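Local coordinates for protein DNA-entry nuclease (Competence-specific nuclease) (Streptococcus agalactiae ILRI112, PDB 4QGO) that probably cleaves DNA, and perhaps RNA, without sequence specificity, as a beta-beta-alpha metal (His-Me finger) nuclease regarded as a virulence factor, at residues 75-80 and 163-168. The protein carries 1 engineered substitution. Sequence-based numbering, arbitrary orientation. Where two conformers were deposited one is given.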
loop_
_atom_site.group_PDB
_atom_site.type_symbol
_atom_site.label_atom_id
_atom_site.label_comp_id
_atom_site.label_asym_id
_atom_site.label_seq_id
_atom_site.Cartn_x
_atom_site.Cartn_y
_atom_site.Cartn_z
ATOM N N ARG A 75 1.529 -12.870 -13.153
ATOM C CA ARG A 75 2.014 -11.588 -13.622
ATOM C C ARG A 75 1.241 -11.145 -14.860
ATOM O O ARG A 75 0.984 -11.947 -15.765
ATOM C CB ARG A 75 3.505 -11.724 -13.944
ATOM C CG ARG A 75 4.175 -10.475 -14.475
ATOM C CD ARG A 75 4.558 -9.469 -13.393
ATOM N NE ARG A 75 5.477 -8.492 -13.977
ATOM C CZ ARG A 75 5.107 -7.402 -14.643
ATOM N NH1 ARG A 75 3.823 -7.087 -14.780
ATOM N NH2 ARG A 75 6.041 -6.616 -15.171
ATOM N N GLN A 76 0.860 -9.873 -14.890
ATOM C CA GLN A 76 0.091 -9.325 -15.999
ATOM C C GLN A 76 0.861 -8.199 -16.681
ATOM O O GLN A 76 0.994 -7.099 -16.134
ATOM C CB GLN A 76 -1.270 -8.842 -15.493
ATOM C CG GLN A 76 -2.128 -8.109 -16.519
ATOM C CD GLN A 76 -2.537 -8.965 -17.704
ATOM O OE1 GLN A 76 -1.717 -9.306 -18.555
ATOM N NE2 GLN A 76 -3.820 -9.301 -17.772
ATOM N N TYR A 77 1.363 -8.483 -17.884
ATOM C CA TYR A 77 2.146 -7.516 -18.652
ATOM C C TYR A 77 1.248 -6.660 -19.528
ATOM O O TYR A 77 1.642 -5.569 -19.944
ATOM C CB TYR A 77 3.181 -8.242 -19.523
ATOM C CG TYR A 77 4.231 -8.984 -18.731
ATOM C CD1 TYR A 77 5.218 -8.292 -18.044
ATOM C CD2 TYR A 77 4.236 -10.370 -18.682
ATOM C CE1 TYR A 77 6.194 -8.969 -17.315
ATOM C CE2 TYR A 77 5.196 -11.054 -17.962
ATOM C CZ TYR A 77 6.172 -10.347 -17.282
ATOM O OH TYR A 77 7.125 -11.034 -16.558
ATOM N N GLN A 78 0.035 -7.144 -19.788
ATOM C CA GLN A 78 -0.849 -6.478 -20.743
ATOM C C GLN A 78 -1.710 -5.438 -20.064
ATOM O O GLN A 78 -1.822 -5.404 -18.837
ATOM C CB GLN A 78 -1.748 -7.488 -21.452
ATOM C CG GLN A 78 -1.008 -8.641 -22.080
ATOM C CD GLN A 78 -1.863 -9.388 -23.078
ATOM O OE1 GLN A 78 -2.438 -10.430 -22.764
ATOM N NE2 GLN A 78 -1.959 -8.851 -24.291
ATOM N N ASN A 79 -2.309 -4.575 -20.868
ATOM C CA ASN A 79 -3.311 -3.663 -20.366
ATOM C C ASN A 79 -4.637 -4.383 -20.200
ATOM O O ASN A 79 -4.872 -5.423 -20.828
ATOM C CB ASN A 79 -3.482 -2.504 -21.338
ATOM C CG ASN A 79 -2.291 -1.584 -21.346
ATOM O OD1 ASN A 79 -1.578 -1.461 -20.345
ATOM N ND2 ASN A 79 -2.062 -0.926 -22.472
ATOM N N ARG A 80 -5.499 -3.834 -19.349
ATOM C CA ARG A 80 -6.875 -4.315 -19.253
ATOM C C ARG A 80 -7.545 -4.239 -20.621
ATOM O O ARG A 80 -7.343 -3.279 -21.362
ATOM C CB ARG A 80 -7.674 -3.487 -18.247
ATOM C CG ARG A 80 -7.255 -3.688 -16.802
ATOM C CD ARG A 80 -8.294 -3.122 -15.844
ATOM N NE ARG A 80 -7.894 -3.250 -14.443
ATOM C CZ ARG A 80 -7.090 -2.395 -13.818
ATOM N NH1 ARG A 80 -6.584 -1.361 -14.478
ATOM N NH2 ARG A 80 -6.784 -2.576 -12.539
ATOM N N ALA A 163 11.580 -8.242 -9.470
ATOM C CA ALA A 163 11.936 -9.550 -8.930
ATOM C C ALA A 163 11.179 -10.669 -9.640
ATOM O O ALA A 163 11.768 -11.679 -10.056
ATOM C CB ALA A 163 11.668 -9.581 -7.426
ATOM N N VAL A 164 9.867 -10.507 -9.769
ATOM C CA VAL A 164 9.061 -11.504 -10.465
ATOM C C VAL A 164 9.550 -11.651 -11.907
ATOM O O VAL A 164 9.582 -12.766 -12.447
ATOM C CB VAL A 164 7.555 -11.138 -10.438
ATOM C CG1 VAL A 164 6.765 -11.989 -11.428
ATOM C CG2 VAL A 164 6.999 -11.299 -9.027
ATOM N N ASP A 165 9.977 -10.542 -12.506
ATOM C CA ASP A 165 10.412 -10.559 -13.902
ATOM C C ASP A 165 11.770 -11.246 -14.062
ATOM O O ASP A 165 12.176 -11.590 -15.180
ATOM C CB ASP A 165 10.397 -9.140 -14.475
ATOM C CG ASP A 165 8.980 -8.630 -14.709
ATOM O OD1 ASP A 165 8.048 -9.457 -14.631
ATOM O OD2 ASP A 165 8.791 -7.423 -14.979
ATOM N N GLN A 166 12.465 -11.420 -12.943
ATOM C CA GLN A 166 13.715 -12.176 -12.895
ATOM C C GLN A 166 13.450 -13.610 -12.450
ATOM O O GLN A 166 14.363 -14.303 -12.001
ATOM C CB GLN A 166 14.709 -11.518 -11.938
ATOM C CG GLN A 166 15.241 -10.173 -12.395
ATOM C CD GLN A 166 16.088 -9.502 -11.336
ATOM O OE1 GLN A 166 15.929 -9.761 -10.142
ATOM N NE2 GLN A 166 16.996 -8.633 -11.766
ATOM N N ASN A 167 12.193 -14.034 -12.559
ATOM C CA ASN A 167 11.771 -15.400 -12.233
ATOM C C ASN A 167 11.820 -15.748 -10.746
ATOM O O ASN A 167 11.983 -16.907 -10.375
ATOM C CB ASN A 167 12.563 -16.428 -13.050
ATOM C CG ASN A 167 12.424 -16.209 -14.538
ATOM O OD1 ASN A 167 11.321 -16.027 -15.043
ATOM N ND2 ASN A 167 13.546 -16.215 -15.248
ATOM N N LYS A 168 11.664 -14.741 -9.897
ATOM C CA LYS A 168 11.610 -14.984 -8.461
ATOM C C LYS A 168 10.173 -15.243 -8.005
ATOM O O LYS A 168 9.213 -14.792 -8.635
ATOM C CB LYS A 168 12.211 -13.816 -7.688
ATOM C CG LYS A 168 13.661 -13.556 -8.069
ATOM C CD LYS A 168 14.310 -12.568 -7.132
ATOM C CE LYS A 168 15.687 -12.175 -7.650
ATOM N NZ LYS A 168 16.559 -13.372 -7.852
#
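Arg75 and Tyr77 converge on the carboxylate of Asp165, tying the long loop between strands 66-70 and 108-112 to the C-terminal end of helix 153-165 in this beta-beta-alpha nuclease. The Arg75 side chain starts toward the helix with CB 4.1 Å from Val164 CG1. CG sits against one face of the Tyr77 ring, displaced toward the rim, and Arg75 CD lies 3.9 Å from Val164 CG1. A bend about the CB-CG bond (chi2 80°) brings the chain across Asp165, the two side chains crossing at about a right angle, and lays the guanidinium edge against the carboxylate. There the arginine grips side-on: Arg75 NE donates to Asp165 OD1 at 2.8 Å, tilted from the guanidinium plane. Arg75 NH2 reaches the syn lone pair of Asp165 OD2 at 2.9 Å in a nearly straight bond. The two flat groups are close to coplanar, 22° apart, as expected of a bidentate salt bridge. At the far tip NH1 turns to the carbonyl of Ala117, a second hold that should limit rotation of the group. Tyr77 CE1 lies 3.1 Å above the Arg75 guanidinium plane, offset toward its rim. A Schellman motif closes the helix: Asn167, with positive phi, takes the C-prime position, Lys168 N bonds to Ala163 O and Asn167 N to Val164 O. The paired positive charge would be expected to stabilise the ionised carboxylate. Asp165 OD1 accepts twice, from Arg75 NE on one face of its plane and, on the opposite face, from Tyr77 OH at 2.7 Å.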